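PDB 2QN0: neurotoxin from Clostridium botulinum, which acts as a zinc-dependent protease whose probable targets are the neuronal SNARE proteins syntaxin and SNAP-25. Local coordinates for residues N7-D12 / D82-L87; I43-D48 / V156-P161; P223-M228 / Y367-R372. All blocks are in the same frame, centred on the assembly; numbering follows the deposited sequence.

Overall arrangement
Starting from the N terminus, interaction 1 closes the first loop by laying the irregular segment 7-12, with its beta turn, on helix 80-97. Strand 43-46 lies inside that loop and pairs with strand 156-159 in interaction 2, so the two closures cross along the chain. They also touch in space: K83 of the helix reaches D48, and L87 packs on V45, joining the helix to the mixed sheet. Interaction 3 opens only after both have closed. It ties the start of the zinc-binding helix 223-238 to the loop that follows helix 360-366; its centre lies about 23 Å from that of interaction 1 and about 20 Å from that of interaction 2.

Interaction 1: residues N7-D12 / D82-L87; sequences NFNYSD and DKDTFL
Y10 N donates to D84 OD1 at 2.7 Å in a nearly straight bond (169° at the hydrogen), hooking the type I beta turn N9-D12 of the N-terminal segment onto the flank of helix 80-97. The acceptor is met almost head-on; D84 CG, anti to its backbone N (chi1 -175°), carries the carboxylate out to the loop. Beside this bond the Y10 ring covers K83 in a CH-pi contact. K83 CB stands 4.0 Å from the centroid of the Y10 ring, only 11° off the normal and therefore squarely over one face. Beyond CG the lysine chain is extended, which brings K83 CD to 3.7 Å from Y10 OH at the phenol end. There a water joins the two polar tips, donating to Y10 OH at 2.7 Å and accepting from K83 NZ at 2.9 Å. One helical turn on, L87 CD2 packs 3.7 Å from F8 CB, while the F8 ring itself leads off to F37 and I19.

Further out, several polar groups fix these first-shell atoms. K88 forms a salt bridge with D84 OD2 and a hydrogen bond with N9 OD1, linking the helix to the turn a second time and probably favouring a charged D84. A second water accepts from S11 N and gives a weak bond to D84 OD1. K83 NZ forms a salt bridge with D48, and K35 meets the Y10 ring as a cation-pi partner. The turn is braced from within by D12, whose OD2 accepts from N9 N at 2.9 Å from above the carboxylate plane. Its other oxygen, D12 OD1, accepts from N9 ND2 at 3.2 Å on the syn side and lies almost in the plane of the N9 amide.

Interaction 2: residues I43-D48 / V156-P161; sequences IWVIPD and VIITGP
I43-I46 and V156-T159 run as neighbouring parallel strands within the mixed sheet, their axes approaching to 4.5 Å with directions 24° apart. W44 straddles I157 in the parallel ladder: its N bonds to V156 O at 2.9 Å, and its O accepts from I158 N. I46 N then bonds to I158 O at 2.8 Å. CA-H groups, among them V45 CA, add contacts to the same carbonyls. At P47 the chain makes an inverse gamma turn, yet D48 O still accepts from G160 N, at 2.8 Å through a bent bond (134° at the hydrogen).

On one face, V45 CG2 lies 4.2 Å from I158 CB, next to I43 and V156; helices 80-97 and 101-112 cover this side. On the other, I46 CD1 meets I157 CG2 at 3.9 Å, their branches crossing, and W44 sends its indole away toward R38 and P154. T159 has OG1 between its backbone N and carbonyl carbon (chi1 74°), which turns the hydroxyl onto a lone pair of G160 O, 2.8 Å away; S193 OG is its second partner.

V45 also bonds to strand 34-38, and I157 and T159 to strand 190-193 and its continuation. The backbone N-H and C=O groups that form the ladder are thus satisfied although buried, while the closeness of D48 OD2 to E34 OE2 is probably eased by the charge of K83.

Interaction 3: residues P223-M228 / Y367-R372; sequences PILILM and YNVQNR
I224, L225 and M228 form the face of the zinc-binding helix 223-238 that rests on Y367, V369 and N371. Directly after M228 the HExxH stretch begins, with the zinc ligands H229 and H233. No hydrogen bond spans the contact, which is apolar packing around a Met-aromatic pair. M228 SD lies 4.5 Å from the centroid of the Y367 ring and approaches it obliquely, 31° off the normal. A bend at chi3 (87°) brings M228 CE to the phenol end, 3.6 Å from Y367 OH. Toward the other end of that ring, I224 CD1 touches Y367 CD1 at 3.5 Å. L225 fills the adjoining position: its CD1 presses on the amide of N371, 3.5 Å from N371 CG and about equally far from OD1 and ND2, and packs 3.9 Å from V369 CG2.

The polar ends are held elsewhere, Y367 OH by the carbonyl of I97 and N371 ND2 by E360. A Schellman motif at N368 ends helix 360-366 and turns the chain into this loop. Around the contact, helix 80-97 supplies L93, R96 and I97, helix 360-366 adds Y363 and A364, and the loop runs on past strand 201-202.

Interaction 1: residues N7-D12 / D82-L87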
loop_
_atom_site.group_PDB
_atom_site.type_symbol
_atom_site.label_atom_id
_atom_site.label_comp_id
_atom_site.label_asym_id
_atom_site.label_seq_id
_atom_site.Cartn_x
_atom_site.Cartn_y
_atom_site.Cartn_z
ATOM N N ASN A 7 0.507 12.904 -14.612
ATOM C CA ASN A 7 1.894 12.734 -15.039
ATOM C C ASN A 7 2.730 13.875 -14.470
ATOM O O ASN A 7 2.282 15.022 -14.437
ATOM C CB ASN A 7 1.987 12.743 -16.566
ATOM C CG ASN A 7 1.378 11.509 -17.189
ATOM O OD1 ASN A 7 1.902 10.403 -17.043
ATOM N ND2 ASN A 7 0.260 11.687 -17.882
ATOM N N PHE A 8 3.946 13.561 -14.038
ATOM C CA PHE A 8 4.819 14.569 -13.449
ATOM C C PHE A 8 6.291 14.363 -13.754
ATOM O O PHE A 8 6.726 13.270 -14.111
ATOM C CB PHE A 8 4.714 14.545 -11.919
ATOM C CG PHE A 8 3.339 14.784 -11.383
ATOM C CD1 PHE A 8 2.783 16.057 -11.389
ATOM C CD2 PHE A 8 2.615 13.737 -10.821
ATOM C CE1 PHE A 8 1.526 16.288 -10.839
ATOM C CE2 PHE A 8 1.359 13.956 -10.267
ATOM C CZ PHE A 8 0.812 15.232 -10.274
ATOM N N ASN A 9 7.038 15.450 -13.583
ATOM C CA ASN A 9 8.490 15.476 -13.692
ATOM C C ASN A 9 8.762 15.969 -12.281
ATOM O O ASN A 9 8.028 16.827 -11.785
ATOM C CB ASN A 9 8.983 16.529 -14.689
ATOM C CG ASN A 9 8.662 16.176 -16.117
ATOM O OD1 ASN A 9 9.085 15.136 -16.622
ATOM N ND2 ASN A 9 7.911 17.043 -16.784
ATOM N N TYR A 10 9.786 15.445 -11.621
ATOM C CA TYR A 10 10.064 15.881 -10.260
ATOM C C TYR A 10 10.272 17.391 -10.191
ATOM O O TYR A 10 9.930 18.029 -9.195
ATOM C CB TYR A 10 11.303 15.175 -9.711
ATOM C CG TYR A 10 11.538 15.458 -8.248
ATOM C CD1 TYR A 10 10.684 14.940 -7.274
ATOM C CD2 TYR A 10 12.592 16.277 -7.836
ATOM C CE1 TYR A 10 10.868 15.232 -5.926
ATOM C CE2 TYR A 10 12.785 16.576 -6.486
ATOM C CZ TYR A 10 11.919 16.049 -5.539
ATOM O OH TYR A 10 12.098 16.345 -4.207
ATOM N N SER A 11 10.822 17.956 -11.262
ATOM C CA SER A 11 11.103 19.388 -11.327
ATOM C C SER A 11 9.886 20.285 -11.560
ATOM O O SER A 11 9.998 21.508 -11.453
ATOM C CB SER A 11 12.137 19.660 -12.423
ATOM O OG SER A 11 11.654 19.229 -13.683
ATOM N N ASP A 12 8.734 19.699 -11.883
ATOM C CA ASP A 12 7.537 20.505 -12.126
ATOM C C ASP A 12 7.251 21.426 -10.947
ATOM O O ASP A 12 7.371 21.029 -9.788
ATOM C CB ASP A 12 6.322 19.616 -12.408
ATOM C CG ASP A 12 6.408 18.919 -13.755
ATOM O OD1 ASP A 12 7.271 19.309 -14.575
ATOM O OD2 ASP A 12 5.607 17.992 -13.999
ATOM N N ASP A 82 17.225 10.674 -9.273
ATOM C CA ASP A 82 16.712 9.404 -8.766
ATOM C C ASP A 82 15.230 9.535 -8.444
ATOM O O ASP A 82 14.431 8.657 -8.764
ATOM C CB ASP A 82 17.465 9.002 -7.496
ATOM C CG ASP A 82 18.632 8.079 -7.774
ATOM O OD1 ASP A 82 19.377 8.330 -8.746
ATOM O OD2 ASP A 82 18.807 7.102 -7.014
ATOM N N LYS A 83 14.874 10.645 -7.808
ATOM C CA LYS A 83 13.491 10.899 -7.424
ATOM C C LYS A 83 12.580 11.024 -8.635
ATOM O O LYS A 83 11.441 10.556 -8.614
ATOM C CB LYS A 83 13.414 12.160 -6.561
ATOM C CG LYS A 83 14.192 12.034 -5.262
ATOM C CD LYS A 83 14.059 13.263 -4.384
ATOM C CE LYS A 83 14.763 13.042 -3.050
ATOM N NZ LYS A 83 14.588 14.190 -2.121
ATOM N N ASP A 84 13.085 11.647 -9.696
ATOM C CA ASP A 84 12.302 11.815 -10.910
ATOM C C ASP A 84 11.986 10.443 -11.505
ATOM O O ASP A 84 10.856 10.169 -11.910
ATOM C CB ASP A 84 13.081 12.651 -11.932
ATOM C CG ASP A 84 12.269 12.957 -13.171
ATOM O OD1 ASP A 84 11.296 13.738 -13.072
ATOM O OD2 ASP A 84 12.595 12.411 -14.245
ATOM N N THR A 85 12.994 9.582 -11.558
ATOM C CA THR A 85 12.815 8.246 -12.102
ATOM C C THR A 85 11.830 7.447 -11.249
ATOM O O THR A 85 10.933 6.792 -11.779
ATOM C CB THR A 85 14.163 7.510 -12.181
ATOM O OG1 THR A 85 14.990 8.160 -13.156
ATOM C CG2 THR A 85 13.967 6.057 -12.582
ATOM N N PHE A 86 11.998 7.513 -9.932
ATOM C CA PHE A 86 11.110 6.801 -9.010
ATOM C C PHE A 86 9.675 7.280 -9.206
ATOM O O PHE A 86 8.747 6.477 -9.325
ATOM C CB PHE A 86 11.535 7.057 -7.564
ATOM C CG PHE A 86 10.648 6.394 -6.543
ATOM C CD1 PHE A 86 10.813 5.049 -6.225
ATOM C CD2 PHE A 86 9.645 7.116 -5.908
ATOM C CE1 PHE A 86 9.989 4.429 -5.283
ATOM C CE2 PHE A 86 8.811 6.504 -4.962
ATOM C CZ PHE A 86 8.989 5.159 -4.653
ATOM N N LEU A 87 9.498 8.598 -9.238
ATOM C CA LEU A 87 8.174 9.181 -9.420
ATOM C C LEU A 87 7.512 8.657 -10.690
ATOM O O LEU A 87 6.347 8.263 -10.681
ATOM C CB LEU A 87 8.279 10.708 -9.481
ATOM C CG LEU A 87 6.998 11.500 -9.750
ATOM C CD1 LEU A 87 5.974 11.245 -8.648
ATOM C CD2 LEU A 87 7.342 12.982 -9.824
HETATM O O HOH W 1 14.670 16.751 -3.451
HETATM O O HOH W 2 12.657 16.332 -13.019
#

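Interaction 2: residues I43-D48 / V156-P161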
loop_
_atom_site.group_PDB
_atom_site.type_symbol
_atom_site.label_atom_id
_atom_site.label_comp_id
_atom_site.label_asym_id
_atom_site.label_seq_id
_atom_site.Cartn_x
_atom_site.Cartn_y
_atom_site.Cartn_z
ATOM N N ILE A 43 -4.647 10.104 -3.237
ATOM C CA ILE A 43 -3.436 9.288 -3.214
ATOM C C ILE A 43 -2.271 10.184 -3.637
ATOM O O ILE A 43 -2.269 10.725 -4.743
ATOM C CB ILE A 43 -3.505 8.112 -4.204
ATOM C CG1 ILE A 43 -4.656 7.169 -3.834
ATOM C CG2 ILE A 43 -2.175 7.346 -4.179
ATOM C CD1 ILE A 43 -4.839 6.022 -4.821
ATOM N N TRP A 44 -1.292 10.334 -2.753
ATOM C CA TRP A 44 -0.124 11.165 -3.020
ATOM C C TRP A 44 1.155 10.349 -2.996
ATOM O O TRP A 44 1.203 9.264 -2.418
ATOM C CB TRP A 44 0.003 12.261 -1.960
ATOM C CG TRP A 44 -1.073 13.293 -2.006
ATOM C CD1 TRP A 44 -2.368 13.158 -1.587
ATOM C CD2 TRP A 44 -0.950 14.620 -2.523
ATOM N NE1 TRP A 44 -3.061 14.327 -1.813
ATOM C CE2 TRP A 44 -2.214 15.239 -2.388
ATOM C CE3 TRP A 44 0.107 15.348 -3.090
ATOM C CZ2 TRP A 44 -2.451 16.557 -2.800
ATOM C CZ3 TRP A 44 -0.130 16.661 -3.503
ATOM C CH2 TRP A 44 -1.400 17.249 -3.354
ATOM N N VAL A 45 2.195 10.875 -3.634
ATOM C CA VAL A 45 3.484 10.210 -3.630
ATOM C C VAL A 45 4.582 11.210 -3.280
ATOM O O VAL A 45 4.613 12.324 -3.808
ATOM C CB VAL A 45 3.809 9.556 -4.999
ATOM C CG1 VAL A 45 3.762 10.589 -6.107
ATOM C CG2 VAL A 45 5.191 8.902 -4.943
ATOM N N ILE A 46 5.442 10.818 -2.346
ATOM C CA ILE A 46 6.591 11.622 -1.932
ATOM C C ILE A 46 7.754 10.689 -2.258
ATOM O O ILE A 46 8.011 9.728 -1.531
ATOM C CB ILE A 46 6.576 11.926 -0.424
ATOM C CG1 ILE A 46 5.322 12.730 -0.067
ATOM C CG2 ILE A 46 7.828 12.720 -0.046
ATOM C CD1 ILE A 46 5.186 13.032 1.418
ATOM N N PRO A 47 8.457 10.952 -3.373
ATOM C CA PRO A 47 9.594 10.157 -3.854
ATOM C C PRO A 47 10.873 10.235 -3.023
ATOM O O PRO A 47 11.960 10.380 -3.580
ATOM C CB PRO A 47 9.823 10.692 -5.277
ATOM C CG PRO A 47 8.605 11.528 -5.586
ATOM C CD PRO A 47 8.228 12.103 -4.260
ATOM N N ASP A 48 10.747 10.132 -1.703
ATOM C CA ASP A 48 11.906 10.198 -0.810
ATOM C C ASP A 48 12.038 8.927 0.025
ATOM O O ASP A 48 11.076 8.175 0.181
ATOM C CB ASP A 48 11.772 11.352 0.191
ATOM C CG ASP A 48 11.631 12.706 -0.462
ATOM O OD1 ASP A 48 11.860 12.829 -1.684
ATOM O OD2 ASP A 48 11.295 13.657 0.275
ATOM N N VAL A 156 -3.763 7.928 1.246
ATOM C CA VAL A 156 -2.589 7.090 1.051
ATOM C C VAL A 156 -1.416 7.930 0.558
ATOM O O VAL A 156 -1.564 8.742 -0.355
ATOM C CB VAL A 156 -2.840 5.988 -0.007
ATOM C CG1 VAL A 156 -1.567 5.159 -0.202
ATOM C CG2 VAL A 156 -4.000 5.096 0.415
ATOM N N ILE A 157 -0.260 7.747 1.182
ATOM C CA ILE A 157 0.949 8.436 0.744
ATOM C C ILE A 157 1.964 7.354 0.400
ATOM O O ILE A 157 2.320 6.534 1.247
ATOM C CB ILE A 157 1.572 9.322 1.842
ATOM C CG1 ILE A 157 0.606 10.435 2.242
ATOM C CG2 ILE A 157 2.885 9.929 1.327
ATOM C CD1 ILE A 157 1.147 11.336 3.343
ATOM N N ILE A 158 2.406 7.330 -0.851
ATOM C CA ILE A 158 3.408 6.360 -1.266
ATOM C C ILE A 158 4.765 7.049 -1.169
ATOM O O ILE A 158 4.933 8.163 -1.665
ATOM C CB ILE A 158 3.176 5.908 -2.718
ATOM C CG1 ILE A 158 1.849 5.149 -2.805
ATOM C CG2 ILE A 158 4.345 5.045 -3.192
ATOM C CD1 ILE A 158 1.421 4.828 -4.198
ATOM N N THR A 159 5.719 6.403 -0.507
ATOM C CA THR A 159 7.061 6.965 -0.372
ATOM C C THR A 159 8.066 5.939 -0.857
ATOM O O THR A 159 7.708 4.802 -1.175
ATOM C CB THR A 159 7.439 7.275 1.097
ATOM O OG1 THR A 159 7.719 6.049 1.789
ATOM C CG2 THR A 159 6.313 8.004 1.805
ATOM N N GLY A 160 9.326 6.355 -0.914
ATOM C CA GLY A 160 10.380 5.448 -1.311
ATOM C C GLY A 160 10.607 4.501 -0.145
ATOM O O GLY A 160 10.011 4.678 0.922
ATOM N N PRO A 161 11.484 3.504 -0.302
ATOM C CA PRO A 161 11.788 2.516 0.738
ATOM C C PRO A 161 12.348 3.069 2.037
ATOM O O PRO A 161 12.870 4.187 2.095
ATOM C CB PRO A 161 12.807 1.595 0.063
ATOM C CG PRO A 161 12.547 1.773 -1.392
ATOM C CD PRO A 161 12.284 3.246 -1.510
#

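Interaction 3: residues P223-M228 / Y367-R372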
loop_
_atom_site.group_PDB
_atom_site.type_symbol
_atom_site.label_atom_id
_atom_site.label_comp_id
_atom_site.label_asym_id
_atom_site.label_seq_id
_atom_site.Cartn_x
_atom_site.Cartn_y
_atom_site.Cartn_z
ATOM N N PRO A 223 6.236 -5.872 -10.972
ATOM C CA PRO A 223 6.178 -4.715 -10.079
ATOM C C PRO A 223 4.769 -4.276 -9.679
ATOM O O PRO A 223 4.575 -3.782 -8.565
ATOM C CB PRO A 223 6.912 -3.636 -10.870
ATOM C CG PRO A 223 7.960 -4.421 -11.574
ATOM C CD PRO A 223 7.200 -5.638 -12.064
ATOM N N ILE A 224 3.778 -4.441 -10.558
ATOM C CA ILE A 224 2.443 -4.004 -10.165
ATOM C C ILE A 224 1.873 -4.843 -9.027
ATOM O O ILE A 224 1.088 -4.336 -8.232
ATOM C CB ILE A 224 1.409 -3.992 -11.330
ATOM C CG1 ILE A 224 1.271 -5.378 -11.957
ATOM C CG2 ILE A 224 1.792 -2.924 -12.354
ATOM C CD1 ILE A 224 -0.034 -5.558 -12.714
ATOM N N LEU A 225 2.260 -6.113 -8.938
ATOM C CA LEU A 225 1.743 -6.958 -7.859
ATOM C C LEU A 225 2.412 -6.619 -6.535
ATOM O O LEU A 225 1.799 -6.728 -5.473
ATOM C CB LEU A 225 1.922 -8.445 -8.182
ATOM C CG LEU A 225 1.011 -8.998 -9.289
ATOM C CD1 LEU A 225 0.882 -10.505 -9.126
ATOM C CD2 LEU A 225 -0.367 -8.368 -9.215
ATOM N N ILE A 226 3.674 -6.205 -6.596
ATOM C CA ILE A 226 4.389 -5.818 -5.391
ATOM C C ILE A 226 3.673 -4.591 -4.823
ATOM O O ILE A 226 3.430 -4.493 -3.617
ATOM C CB ILE A 226 5.860 -5.460 -5.711
ATOM C CG1 ILE A 226 6.583 -6.692 -6.269
ATOM C CG2 ILE A 226 6.560 -4.950 -4.458
ATOM C CD1 ILE A 226 8.038 -6.440 -6.660
ATOM N N LEU A 227 3.320 -3.660 -5.705
ATOM C CA LEU A 227 2.626 -2.448 -5.290
ATOM C C LEU A 227 1.171 -2.725 -4.892
ATOM O O LEU A 227 0.711 -2.265 -3.844
ATOM C CB LEU A 227 2.672 -1.403 -6.417
ATOM C CG LEU A 227 1.896 -0.096 -6.218
ATOM C CD1 LEU A 227 2.350 0.601 -4.940
ATOM C CD2 LEU A 227 2.118 0.812 -7.433
ATOM N N MET A 228 0.453 -3.480 -5.717
ATOM C CA MET A 228 -0.946 -3.789 -5.417
ATOM C C MET A 228 -1.070 -4.536 -4.094
ATOM O O MET A 228 -2.053 -4.369 -3.376
ATOM C CB MET A 228 -1.576 -4.601 -6.547
ATOM C CG MET A 228 -1.852 -3.766 -7.799
ATOM S SD MET A 228 -2.582 -4.699 -9.147
ATOM C CE MET A 228 -4.325 -4.576 -8.747
ATOM N N TYR A 367 -4.583 -10.119 -14.129
ATOM C CA TYR A 367 -3.626 -9.429 -14.996
ATOM C C TYR A 367 -2.821 -10.410 -15.843
ATOM O O TYR A 367 -1.956 -10.011 -16.618
ATOM C CB TYR A 367 -2.684 -8.561 -14.159
ATOM C CG TYR A 367 -3.359 -7.328 -13.594
ATOM C CD1 TYR A 367 -3.171 -6.074 -14.179
ATOM C CD2 TYR A 367 -4.222 -7.424 -12.502
ATOM C CE1 TYR A 367 -3.832 -4.941 -13.687
ATOM C CE2 TYR A 367 -4.887 -6.303 -12.007
ATOM C CZ TYR A 367 -4.690 -5.067 -12.604
ATOM O OH TYR A 367 -5.364 -3.967 -12.124
ATOM N N ASN A 368 -3.113 -11.695 -15.679
ATOM C CA ASN A 368 -2.442 -12.750 -16.431
ATOM C C ASN A 368 -0.916 -12.684 -16.369
ATOM O O ASN A 368 -0.245 -12.629 -17.399
ATOM C CB ASN A 368 -2.899 -12.714 -17.893
ATOM C CG ASN A 368 -2.460 -13.939 -18.669
ATOM O OD1 ASN A 368 -2.704 -15.074 -18.251
ATOM N ND2 ASN A 368 -1.813 -13.720 -19.809
ATOM N N VAL A 369 -0.373 -12.688 -15.156
ATOM C CA VAL A 369 1.071 -12.659 -14.971
ATOM C C VAL A 369 1.485 -13.816 -14.077
ATOM O O VAL A 369 0.681 -14.332 -13.296
ATOM C CB VAL A 369 1.553 -11.342 -14.307
ATOM C CG1 VAL A 369 1.235 -10.154 -15.211
ATOM C CG2 VAL A 369 0.904 -11.170 -12.936
ATOM N N GLN A 370 2.738 -14.234 -14.208
ATOM C CA GLN A 370 3.270 -15.304 -13.380
ATOM C C GLN A 370 3.463 -14.682 -12.005
ATOM O O GLN A 370 3.734 -13.486 -11.898
ATOM C CB GLN A 370 4.623 -15.773 -13.929
ATOM C CG GLN A 370 5.267 -16.918 -13.151
ATOM C CD GLN A 370 4.424 -18.181 -13.173
ATOM O OE1 GLN A 370 3.326 -18.215 -12.615
ATOM N NE2 GLN A 370 4.933 -19.228 -13.825
ATOM N N ASN A 371 3.321 -15.479 -10.952
ATOM C CA ASN A 371 3.506 -14.953 -9.609
ATOM C C ASN A 371 3.779 -16.078 -8.622
ATOM O O ASN A 371 3.550 -17.250 -8.923
ATOM C CB ASN A 371 2.266 -14.161 -9.167
ATOM C CG ASN A 371 2.512 -13.352 -7.903
ATOM O OD1 ASN A 371 3.550 -12.705 -7.765
ATOM N ND2 ASN A 371 1.550 -13.369 -6.981
ATOM N N ARG A 372 4.278 -15.715 -7.446
ATOM C CA ARG A 372 4.565 -16.699 -6.414
ATOM C C ARG A 372 3.267 -17.422 -6.074
ATOM O O ARG A 372 2.196 -16.820 -6.078
ATOM C CB ARG A 372 5.138 -16.006 -5.175
ATOM C CG ARG A 372 4.300 -14.841 -4.656
ATOM C CD ARG A 372 5.016 -14.111 -3.524
ATOM N NE ARG A 372 4.305 -12.904 -3.104
ATOM C CZ ARG A 372 4.760 -12.046 -2.195
ATOM N NH1 ARG A 372 5.929 -12.260 -1.604
ATOM N NH2 ARG A 372 4.050 -10.966 -1.880
#